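Local coordinates for putative gdp-fucose protein o-fucosyltransferase 1 (Caenorhabditis elegans, PDB 3ZY5), which is a putative protein O-fucosyltransferase, a two-lobed glycosyltransferase of the GT-B clan, at residues T54-F59 against G123-Q128; F213-L218 against D326-N331. One frame throughout, in Å; residues are numbered along the deposited sequence.

Interaction 1 of 2, residues T54-F59 against G123-Q128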
ATOM      1  N   THR A  54     -22.215   2.509   2.912  1.00 24.73           N
ATOM      2  CA  THR A  54     -21.207   2.041   3.861  1.00 21.47           C
ATOM      3  C   THR A  54     -21.689   2.503   5.228  1.00 19.57           C
ATOM      4  O   THR A  54     -21.900   3.698   5.427  1.00 18.81           O
ATOM      5  CB  THR A  54     -19.790   2.598   3.568  1.00 21.69           C
ATOM      6  OG1 THR A  54     -19.325   2.056   2.332  1.00 21.77           O
ATOM      7  CG2 THR A  54     -18.789   2.164   4.676  1.00 19.77           C
ATOM      8  N   LYS A  55     -21.889   1.562   6.151  1.00 17.05           N
ATOM      9  CA  LYS A  55     -22.362   1.918   7.487  1.00 15.97           C
ATOM     10  C   LYS A  55     -21.232   1.850   8.513  1.00 13.83           C
ATOM     11  O   LYS A  55     -20.539   0.825   8.608  1.00 12.14           O
ATOM     12  CB  LYS A  55     -23.496   1.005   7.972  1.00 16.18           C
ATOM     13  CG  LYS A  55     -24.378   1.753   8.989  1.00 22.14           C
ATOM     14  CD  LYS A  55     -24.770   0.938  10.201  1.00 24.98           C
ATOM     15  CE  LYS A  55     -25.033   1.873  11.391  1.00 28.21           C
ATOM     16  NZ  LYS A  55     -26.298   2.637  11.266  1.00 32.25           N
ATOM     17  N   MET A  56     -21.092   2.912   9.301  1.00 11.59           N
ATOM     18  CA  MET A  56     -20.134   2.914  10.408  1.00 11.72           C
ATOM     19  C   MET A  56     -20.902   2.620  11.688  1.00 12.28           C
ATOM     20  O   MET A  56     -21.954   3.250  11.977  1.00 12.53           O
ATOM     21  CB  MET A  56     -19.385   4.241  10.512  1.00 11.70           C
ATOM     22  CG  MET A  56     -18.037   4.280   9.782  1.00 11.47           C
ATOM     23  SD  MET A  56     -18.004   3.831   8.037  1.00 12.93           S
ATOM     24  CE  MET A  56     -19.205   5.027   7.416  1.00 13.00           C
ATOM     25  N   ILE A  57     -20.419   1.623  12.415  1.00 11.16           N
ATOM     26  CA  ILE A  57     -21.074   1.172  13.633  1.00 10.98           C
ATOM     27  C   ILE A  57     -20.154   1.539  14.784  1.00 10.04           C
ATOM     28  O   ILE A  57     -19.008   1.054  14.818  1.00  9.15           O
ATOM     29  CB  ILE A  57     -21.181  -0.367  13.677  1.00 12.01           C
ATOM     30  CG1 ILE A  57     -21.707  -0.978  12.361  1.00 13.60           C
ATOM     31  CG2 ILE A  57     -21.884  -0.837  14.993  1.00 11.89           C
ATOM     32  CD1 ILE A  57     -23.208  -1.140  12.292  1.00 20.50           C
ATOM     33  N   PRO A  58     -20.644   2.322  15.772  1.00  9.86           N
ATOM     34  CA  PRO A  58     -19.722   2.633  16.879  1.00  9.37           C
ATOM     35  C   PRO A  58     -19.260   1.378  17.637  1.00  9.76           C
ATOM     36  O   PRO A  58     -20.062   0.457  17.867  1.00 10.66           O
ATOM     37  CB  PRO A  58     -20.583   3.496  17.811  1.00  9.37           C
ATOM     38  CG  PRO A  58     -21.624   4.093  16.944  1.00  9.59           C
ATOM     39  CD  PRO A  58     -21.944   3.000  15.944  1.00 10.08           C
ATOM     40  N   PHE A  59     -17.976   1.345  18.006  1.00  9.67           N
ATOM     41  CA  PHE A  59     -17.437   0.288  18.847  1.00  9.64           C
ATOM     42  C   PHE A  59     -18.420  -0.115  19.947  1.00  9.43           C
ATOM     43  O   PHE A  59     -18.739  -1.296  20.083  1.00  9.01           O
ATOM     44  CB  PHE A  59     -16.117   0.732  19.513  1.00 10.11           C
ATOM     45  CG  PHE A  59     -15.540  -0.323  20.437  1.00 12.15           C
ATOM     46  CD1 PHE A  59     -14.681  -1.307  19.945  1.00 12.15           C
ATOM     47  CD2 PHE A  59     -15.908  -0.357  21.784  1.00 13.38           C
ATOM     48  CE1 PHE A  59     -14.200  -2.310  20.779  1.00 13.58           C
ATOM     49  CE2 PHE A  59     -15.397  -1.327  22.641  1.00 14.48           C
ATOM     50  CZ  PHE A  59     -14.558  -2.321  22.131  1.00 13.91           C
ATOM     51  N   GLY A 123     -12.924   6.732   2.195  1.00 10.43           N
ATOM     52  CA  GLY A 123     -13.452   8.093   2.246  1.00 11.27           C
ATOM     53  C   GLY A 123     -14.596   8.318   3.231  1.00 10.96           C
ATOM     54  O   GLY A 123     -14.514   9.242   4.044  1.00 11.63           O
ATOM     55  N   PRO A 124     -15.660   7.494   3.155  1.00 11.67           N
ATOM     56  CA  PRO A 124     -16.795   7.492   4.114  1.00 12.62           C
ATOM     57  C   PRO A 124     -16.389   7.433   5.584  1.00 12.32           C
ATOM     58  O   PRO A 124     -16.944   8.163   6.434  1.00 11.89           O
ATOM     59  CB  PRO A 124     -17.550   6.226   3.717  1.00 13.14           C
ATOM     60  CG  PRO A 124     -17.435   6.260   2.183  1.00 13.75           C
ATOM     61  CD  PRO A 124     -15.977   6.666   1.962  1.00 11.82           C
ATOM     62  N   TYR A 125     -15.422   6.571   5.884  1.00 11.99           N
ATOM     63  CA  TYR A 125     -14.950   6.435   7.264  1.00 11.03           C
ATOM     64  C   TYR A 125     -14.482   7.778   7.839  1.00 11.30           C
ATOM     65  O   TYR A 125     -15.021   8.247   8.838  1.00 11.15           O
ATOM     66  CB  TYR A 125     -13.822   5.403   7.359  1.00 10.19           C
ATOM     67  CG  TYR A 125     -13.412   5.120   8.789  1.00  8.84           C
ATOM     68  CD1 TYR A 125     -14.127   4.206   9.553  1.00  8.83           C
ATOM     69  CD2 TYR A 125     -12.302   5.760   9.367  1.00  8.90           C
ATOM     70  CE1 TYR A 125     -13.784   3.938  10.860  1.00  6.29           C
ATOM     71  CE2 TYR A 125     -11.959   5.508  10.678  1.00  8.82           C
ATOM     72  CZ  TYR A 125     -12.687   4.559  11.400  1.00  7.70           C
ATOM     73  OH  TYR A 125     -12.344   4.276  12.702  1.00  6.16           O
ATOM     74  N   TRP A 126     -13.492   8.394   7.206  1.00 11.30           N
ATOM     75  CA  TRP A 126     -13.022   9.722   7.620  1.00 12.34           C
ATOM     76  C   TRP A 126     -14.022  10.888   7.404  1.00 13.15           C
ATOM     77  O   TRP A 126     -14.104  11.783   8.220  1.00 14.31           O
ATOM     78  CB  TRP A 126     -11.654  10.022   7.023  1.00 11.27           C
ATOM     79  CG  TRP A 126     -10.626   8.941   7.370  1.00 12.58           C
ATOM     80  CD1 TRP A 126     -10.174   7.945   6.548  1.00  7.93           C
ATOM     81  CD2 TRP A 126      -9.961   8.750   8.637  1.00  9.48           C
ATOM     82  NE1 TRP A 126      -9.269   7.138   7.231  1.00 10.33           N
ATOM     83  CE2 TRP A 126      -9.108   7.627   8.502  1.00  8.57           C
ATOM     84  CE3 TRP A 126     -10.004   9.419   9.864  1.00 12.17           C
ATOM     85  CZ2 TRP A 126      -8.307   7.160   9.547  1.00 10.57           C
ATOM     86  CZ3 TRP A 126      -9.198   8.970  10.898  1.00 11.03           C
ATOM     87  CH2 TRP A 126      -8.368   7.843  10.745  1.00 12.10           C
ATOM     88  N   ASP A 127     -14.787  10.872   6.321  1.00 15.27           N
ATOM     89  CA  ASP A 127     -15.905  11.801   6.168  1.00 16.54           C
ATOM     90  C   ASP A 127     -16.880  11.775   7.369  1.00 17.35           C
ATOM     91  O   ASP A 127     -17.325  12.822   7.840  1.00 17.47           O
ATOM     92  CB  ASP A 127     -16.664  11.517   4.871  1.00 16.78           C
ATOM     93  CG  ASP A 127     -15.924  12.048   3.617  1.00 17.81           C
ATOM     94  OD1 ASP A 127     -15.038  12.916   3.736  1.00 16.56           O
ATOM     95  OD2 ASP A 127     -16.267  11.600   2.512  1.00 19.30           O
ATOM     96  N   GLN A 128     -17.168  10.585   7.891  1.00 18.46           N
ATOM     97  CA  GLN A 128     -18.091  10.415   9.030  1.00 18.98           C
ATOM     98  C   GLN A 128     -17.719  11.287  10.221  1.00 18.66           C
ATOM     99  O   GLN A 128     -18.592  11.770  10.952  1.00 17.62           O
ATOM    100  CB  GLN A 128     -18.131   8.954   9.467  1.00 19.90           C
ATOM    101  CG  GLN A 128     -19.016   8.641  10.678  1.00 23.96           C
ATOM    102  CD  GLN A 128     -20.469   8.416  10.313  1.00 27.80           C
ATOM    103  OE1 GLN A 128     -20.942   7.291  10.340  1.00 30.45           O
ATOM    104  NE2 GLN A 128     -21.177   9.485   9.950  1.00 31.04           N
TER
HETATM  105  O   HOH W   1     -22.602   5.390   8.738  1.00 18.70           O
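Met-56 lays its bent side chain along one flank of helix 122-128, against Pro-124, Tyr-125 and Gln-128. A turn at CB-CG (chi2 54°) and a second in the same sense at CG-SD bring the methyl round to the helix, where Met-56 CE lies 4.0 Å from the carbonyl oxygen of Pro-124 and 4.2 Å from Pro-124 CB. Nearer the backbone, Met-56 CG meets the Tyr-125 ring obliquely at CD1 (3.9 Å). The sulfur adds a slanted Met-aromatic contact, with Met-56 SD 5.5 Å from the centroid of the Tyr-125 ring and well off its normal.

Gln-128 comes in at the exposed rim. With CG anti to the backbone N (chi1 178°) and a bend at chi2, its side chain slides past that of Met-56 in the opposite direction, setting Gln-128 OE1 3.4 Å from Met-56 CB. Gln-128 OE1 also accepts a hydrogen bond from a water oxygen 3.0 Å away, which in turn accepts the backbone N-H of Met-56. Pro-124 also covers Thr-54, CB against CB at 4.3 Å.

Strand 53-58 runs antiparallel to strand 40-50 in the mixed sheet of the N-terminal half, with helix 122-128 packed beside it at the surface. Lys-55 and Ile-57 pair with strand 40-50, whereas the N-H of Met-56, in between, is turned to the water. Apart from that bridge the contact is van der Waals packing, mostly of methionine carbons on proline, tyrosine and glutamine. It is thus a partly solvated seam, in which the bent methionine follows the side of the helix and water satisfies an N-H of the sheet.

Interaction 2 of 2, residues F213-L218 against D326-N331. With GFB (guanosine-5'-diphosphate-beta-L-fucopyranose), chain F.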
ATOM      1  N   PHE A 213     -27.481 -26.884  23.274  1.00 27.54           N
ATOM      2  CA  PHE A 213     -27.520 -26.694  21.825  1.00 26.51           C
ATOM      3  C   PHE A 213     -26.143 -26.667  21.166  1.00 25.57           C
ATOM      4  O   PHE A 213     -25.153 -26.290  21.792  1.00 24.99           O
ATOM      5  CB  PHE A 213     -28.423 -25.517  21.416  1.00 25.91           C
ATOM      6  CG  PHE A 213     -27.810 -24.131  21.602  1.00 26.25           C
ATOM      7  CD1 PHE A 213     -27.951 -23.441  22.808  1.00 26.85           C
ATOM      8  CD2 PHE A 213     -27.152 -23.493  20.537  1.00 24.95           C
ATOM      9  CE1 PHE A 213     -27.417 -22.141  22.969  1.00 27.13           C
ATOM     10  CE2 PHE A 213     -26.625 -22.201  20.682  1.00 25.44           C
ATOM     11  CZ  PHE A 213     -26.760 -21.526  21.898  1.00 25.77           C
ATOM     12  N   VAL A 214     -26.106 -27.123  19.917  1.00 24.90           N
ATOM     13  CA  VAL A 214     -24.915 -27.053  19.084  1.00 24.48           C
ATOM     14  C   VAL A 214     -25.094 -25.854  18.137  1.00 24.04           C
ATOM     15  O   VAL A 214     -26.106 -25.734  17.452  1.00 23.72           O
ATOM     16  CB  VAL A 214     -24.701 -28.371  18.260  1.00 25.09           C
ATOM     17  CG1 VAL A 214     -23.433 -28.294  17.404  1.00 24.48           C
ATOM     18  CG2 VAL A 214     -24.657 -29.608  19.179  1.00 24.86           C
ATOM     19  N   ALA A 215     -24.110 -24.965  18.134  1.00 23.78           N
ATOM     20  CA  ALA A 215     -24.045 -23.871  17.171  1.00 23.51           C
ATOM     21  C   ALA A 215     -22.991 -24.201  16.125  1.00 23.44           C
ATOM     22  O   ALA A 215     -21.889 -24.651  16.456  1.00 23.61           O
ATOM     23  CB  ALA A 215     -23.689 -22.563  17.869  1.00 22.82           C
ATOM     24  N   VAL A 216     -23.342 -23.984  14.865  1.00 23.87           N
ATOM     25  CA  VAL A 216     -22.433 -24.238  13.750  1.00 23.83           C
ATOM     26  C   VAL A 216     -22.307 -23.008  12.856  1.00 23.76           C
ATOM     27  O   VAL A 216     -23.295 -22.327  12.586  1.00 23.53           O
ATOM     28  CB  VAL A 216     -22.843 -25.494  12.890  1.00 24.57           C
ATOM     29  CG1 VAL A 216     -22.973 -26.749  13.765  1.00 24.92           C
ATOM     30  CG2 VAL A 216     -24.121 -25.254  12.101  1.00 24.20           C
ATOM     31  N   HIS A 217     -21.090 -22.721  12.406  1.00 23.82           N
ATOM     32  CA  HIS A 217     -20.894 -21.663  11.415  1.00 24.33           C
ATOM     33  C   HIS A 217     -20.672 -22.244  10.015  1.00 25.13           C
ATOM     34  O   HIS A 217     -19.746 -23.028   9.805  1.00 25.13           O
ATOM     35  CB  HIS A 217     -19.739 -20.743  11.830  1.00 24.03           C
ATOM     36  CG  HIS A 217     -19.406 -19.689  10.815  1.00 23.80           C
ATOM     37  ND1 HIS A 217     -18.115 -19.432  10.411  1.00 22.66           N
ATOM     38  CD2 HIS A 217     -20.197 -18.838  10.115  1.00 21.93           C
ATOM     39  CE1 HIS A 217     -18.123 -18.465   9.508  1.00 23.43           C
ATOM     40  NE2 HIS A 217     -19.373 -18.085   9.314  1.00 21.97           N
ATOM     41  N   LEU A 218     -21.542 -21.871   9.074  1.00 25.99           N
ATOM     42  CA  LEU A 218     -21.461 -22.354   7.700  1.00 27.38           C
ATOM     43  C   LEU A 218     -21.085 -21.252   6.723  1.00 28.02           C
ATOM     44  O   LEU A 218     -21.889 -20.390   6.392  1.00 28.06           O
ATOM     45  CB  LEU A 218     -22.773 -23.029   7.261  1.00 27.81           C
ATOM     46  CG  LEU A 218     -23.391 -24.043   8.224  1.00 27.69           C
ATOM     47  CD1 LEU A 218     -24.710 -24.559   7.667  1.00 29.63           C
ATOM     48  CD2 LEU A 218     -22.432 -25.198   8.527  1.00 27.13           C
ATOM     49  N   ASP A 326     -23.603 -24.551  23.816  1.00 25.24           N
ATOM     50  CA  ASP A 326     -22.988 -25.638  24.602  1.00 25.76           C
ATOM     51  C   ASP A 326     -21.829 -26.281  23.858  1.00 25.73           C
ATOM     52  O   ASP A 326     -20.826 -26.687  24.465  1.00 25.61           O
ATOM     53  CB  ASP A 326     -24.036 -26.671  25.044  1.00 26.14           C
ATOM     54  CG  ASP A 326     -25.115 -26.042  25.890  1.00 26.06           C
ATOM     55  OD1 ASP A 326     -26.111 -25.555  25.321  1.00 25.91           O
ATOM     56  OD2 ASP A 326     -24.933 -25.976  27.117  1.00 27.12           O
ATOM     57  N   LEU A 327     -21.977 -26.354  22.541  1.00 25.79           N
ATOM     58  CA  LEU A 327     -20.917 -26.812  21.662  1.00 26.01           C
ATOM     59  C   LEU A 327     -20.920 -25.981  20.388  1.00 25.08           C
ATOM     60  O   LEU A 327     -21.969 -25.751  19.788  1.00 25.12           O
ATOM     61  CB  LEU A 327     -21.088 -28.299  21.327  1.00 26.74           C
ATOM     62  CG  LEU A 327     -20.147 -28.989  20.326  1.00 27.96           C
ATOM     63  CD1 LEU A 327     -18.663 -28.761  20.630  1.00 28.95           C
ATOM     64  CD2 LEU A 327     -20.453 -30.475  20.287  1.00 31.01           C
ATOM     65  N   PHE A 328     -19.731 -25.543  19.981  1.00 24.61           N
ATOM     66  CA  PHE A 328     -19.566 -24.818  18.730  1.00 23.30           C
ATOM     67  C   PHE A 328     -18.727 -25.602  17.721  1.00 23.21           C
ATOM     68  O   PHE A 328     -17.649 -26.106  18.045  1.00 24.46           O
ATOM     69  CB  PHE A 328     -18.960 -23.433  19.015  1.00 21.92           C
ATOM     70  CG  PHE A 328     -18.455 -22.720  17.789  1.00 19.85           C
ATOM     71  CD1 PHE A 328     -19.345 -22.239  16.846  1.00 16.44           C
ATOM     72  CD2 PHE A 328     -17.093 -22.505  17.597  1.00 15.58           C
ATOM     73  CE1 PHE A 328     -18.887 -21.561  15.714  1.00 16.79           C
ATOM     74  CE2 PHE A 328     -16.636 -21.828  16.472  1.00 14.79           C
ATOM     75  CZ  PHE A 328     -17.526 -21.375  15.527  1.00 16.10           C
ATOM     76  N   VAL A 329     -19.237 -25.721  16.501  1.00 23.29           N
ATOM     77  CA  VAL A 329     -18.471 -26.266  15.374  1.00 23.03           C
ATOM     78  C   VAL A 329     -18.319 -25.169  14.323  1.00 22.99           C
ATOM     79  O   VAL A 329     -19.308 -24.703  13.755  1.00 22.97           O
ATOM     80  CB  VAL A 329     -19.169 -27.470  14.691  1.00 23.47           C
ATOM     81  CG1 VAL A 329     -18.235 -28.098  13.667  1.00 23.94           C
ATOM     82  CG2 VAL A 329     -19.631 -28.485  15.709  1.00 24.01           C
ATOM     83  N   GLY A 330     -17.081 -24.777  14.052  1.00 22.60           N
ATOM     84  CA  GLY A 330     -16.822 -23.674  13.140  1.00 21.54           C
ATOM     85  C   GLY A 330     -16.081 -24.083  11.885  1.00 21.18           C
ATOM     86  O   GLY A 330     -15.808 -25.261  11.658  1.00 20.61           O
ATOM     87  N   ASN A 331     -15.791 -23.080  11.067  1.00 20.46           N
ATOM     88  CA  ASN A 331     -14.943 -23.219   9.923  1.00 20.70           C
ATOM     89  C   ASN A 331     -13.555 -22.704  10.308  1.00 20.96           C
ATOM     90  O   ASN A 331     -13.393 -21.537  10.695  1.00 19.02           O
ATOM     91  CB  ASN A 331     -15.531 -22.443   8.741  1.00 20.59           C
ATOM     92  CG  ASN A 331     -14.687 -22.556   7.499  1.00 22.54           C
ATOM     93  OD1 ASN A 331     -13.505 -22.193   7.502  1.00 21.81           O
ATOM     94  ND2 ASN A 331     -15.280 -23.073   6.424  1.00 22.61           N
TER
HETATM   95  O1P GFB F1386     -16.167 -11.549   8.680  1.00 19.47           O
HETATM   96  P   GFB F1386     -15.199 -11.905   7.576  1.00 19.78           P
HETATM   97  O3P GFB F1386     -14.033 -10.968   7.390  1.00 23.72           O
HETATM   98  O2P GFB F1386     -14.686 -13.421   7.893  1.00 18.70           O
HETATM   99  O5' GFB F1386     -16.001 -12.094   6.214  1.00 22.46           O
HETATM  100  P1  GFB F1386     -13.983 -14.543   6.964  1.00 17.96           P
HETATM  101  C5' GFB F1386     -17.183 -12.892   6.261  1.00 22.64           C
HETATM  102  C4' GFB F1386     -18.350 -11.908   6.209  1.00 22.62           C
HETATM  103  O4' GFB F1386     -19.452 -12.525   5.530  1.00 22.24           O
HETATM  104  C3' GFB F1386     -18.861 -11.515   7.586  1.00 22.07           C
HETATM  105  C1' GFB F1386     -20.646 -12.418   6.308  1.00 22.40           C
HETATM  106  O3' GFB F1386     -18.220 -10.338   8.118  1.00 19.56           O
HETATM  107  C2' GFB F1386     -20.351 -11.342   7.341  1.00 21.57           C
HETATM  108  O2' GFB F1386     -20.650 -10.052   6.796  1.00 22.22           O
HETATM  109  N9  GFB F1386     -20.884 -13.651   7.101  1.00 23.36           N
HETATM  110  C8  GFB F1386     -20.102 -14.737   7.257  1.00 22.28           C
HETATM  111  C4  GFB F1386     -21.963 -13.799   7.866  1.00 22.55           C
HETATM  112  N7  GFB F1386     -20.705 -15.587   8.124  1.00 20.98           N
HETATM  113  C5  GFB F1386     -21.873 -15.026   8.501  1.00 22.88           C
HETATM  114  C6  GFB F1386     -22.910 -15.398   9.345  1.00 23.15           C
HETATM  115  O6  GFB F1386     -22.849 -16.503   9.929  1.00 24.94           O
HETATM  116  N1  GFB F1386     -23.951 -14.549   9.526  1.00 22.83           N
HETATM  117  C2  GFB F1386     -23.997 -13.359   8.890  1.00 22.56           C
HETATM  118  N2  GFB F1386     -25.019 -12.489   9.025  1.00 23.26           N
HETATM  119  N3  GFB F1386     -23.016 -12.982   8.068  1.00 20.67           N
HETATM  120  C1  GFB F1386     -12.574 -13.677   4.884  1.00 22.31           C
HETATM  121  C2A GFB F1386     -12.263 -12.169   4.930  1.00 23.25           C
HETATM  122  O1  GFB F1386     -13.823 -13.856   5.528  1.00 17.93           O
HETATM  123  O5  GFB F1386     -12.813 -14.130   3.556  1.00 23.07           O
HETATM  124  C3  GFB F1386     -11.135 -11.760   3.987  1.00 24.68           C
HETATM  125  O2  GFB F1386     -11.892 -11.807   6.257  1.00 24.45           O
HETATM  126  C4A GFB F1386     -11.385 -12.349   2.597  1.00 25.42           C
HETATM  127  O3  GFB F1386     -11.038 -10.311   3.937  1.00 22.98           O
HETATM  128  C5A GFB F1386     -11.763 -13.836   2.617  1.00 25.37           C
HETATM  129  O4  GFB F1386     -12.456 -11.622   1.982  1.00 28.86           O
HETATM  130  C6A GFB F1386     -12.241 -14.277   1.239  1.00 25.25           C
HETATM  131  O1X GFB F1386     -12.657 -14.868   7.618  1.00 16.51           O
HETATM  132  O2X GFB F1386     -14.940 -15.690   6.784  1.00 19.65           O
HETATM  133  O   HOH W   2     -18.272 -23.811   7.331  1.00 32.49           O
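Asp-326, just ahead of strand 327-330, meets Phe-213 on the neighbouring parallel strand of the Rossmann-like sheet. Its OD1 accepts Phe-213 N at 2.8 Å on the anti side, 34° out of the carboxylate plane, while the carboxylate stands almost perpendicular to the Phe-213 ring. Phe-213 O in turn takes the N-H of Leu-327 (3.3 Å) and, more weakly, that of Asp-326. Leu-327 O then receives Ala-215 N at 2.8 Å, and the Leu-327 side chain joins Val-214 on the face covered by helix 264-278.

Phe-328 points to the other face, beside Ala-215 and against Met-322 of helix 315-324. Its CG is swung anti to the backbone N (chi1 167°), carrying the ring forward along the strand until CE1 comes 4.1 Å from His-217 CB, with that carbon at the ring's edge. Val-329 N binds Ala-215 O (2.9 Å) and Val-329 O binds His-217 N (3.0 Å); its side chain lies alongside Val-216, and its CG2 also touches Val-214 CG1 at 4.2 Å. The N of Gly-330 sits over one face of the Phe-328 ring, offset toward the rim. At Asn-331 the direct pairing gives way to a water shared by Asn-331 ND2 and His-217 O, while Cys-260 O also accepts from ND2.

His-217 NE2 donates to N7 of the guanosine-5'-diphosphate-beta-L-fucopyranose at 3.1 Å. The strand pairing and the Phe-328 edge set the backbone and CB of His-217, while Ser-337 OG at ND1 and the ring of Phe-336 help to orient the imidazole, presenting its N-H to the guanine base at the strand's C-terminal end.

From the N terminus, the chain lays down part of the mixed sheet before interaction 1 closes a loop of 63 residues, joining helix 122-128 to the edge strand 53-58. Strands 135-138 and 168-171 complete that sheet, and only then does the parallel sheet begin. Interaction 2 closes 107 residues, including helix 264-278 and strand 282-287, and pairs two inner strands of this five-stranded sheet. The loops follow in series and neither nest nor cross. Their contacts, with centres 31 Å apart, are consistent with the two Rossmann-like lobes of a GT-B fold. The ligand bridges these halves, bonded by Gly-21 and Asn-22 as well as by Arg-219, Ser-334 and Thr-335.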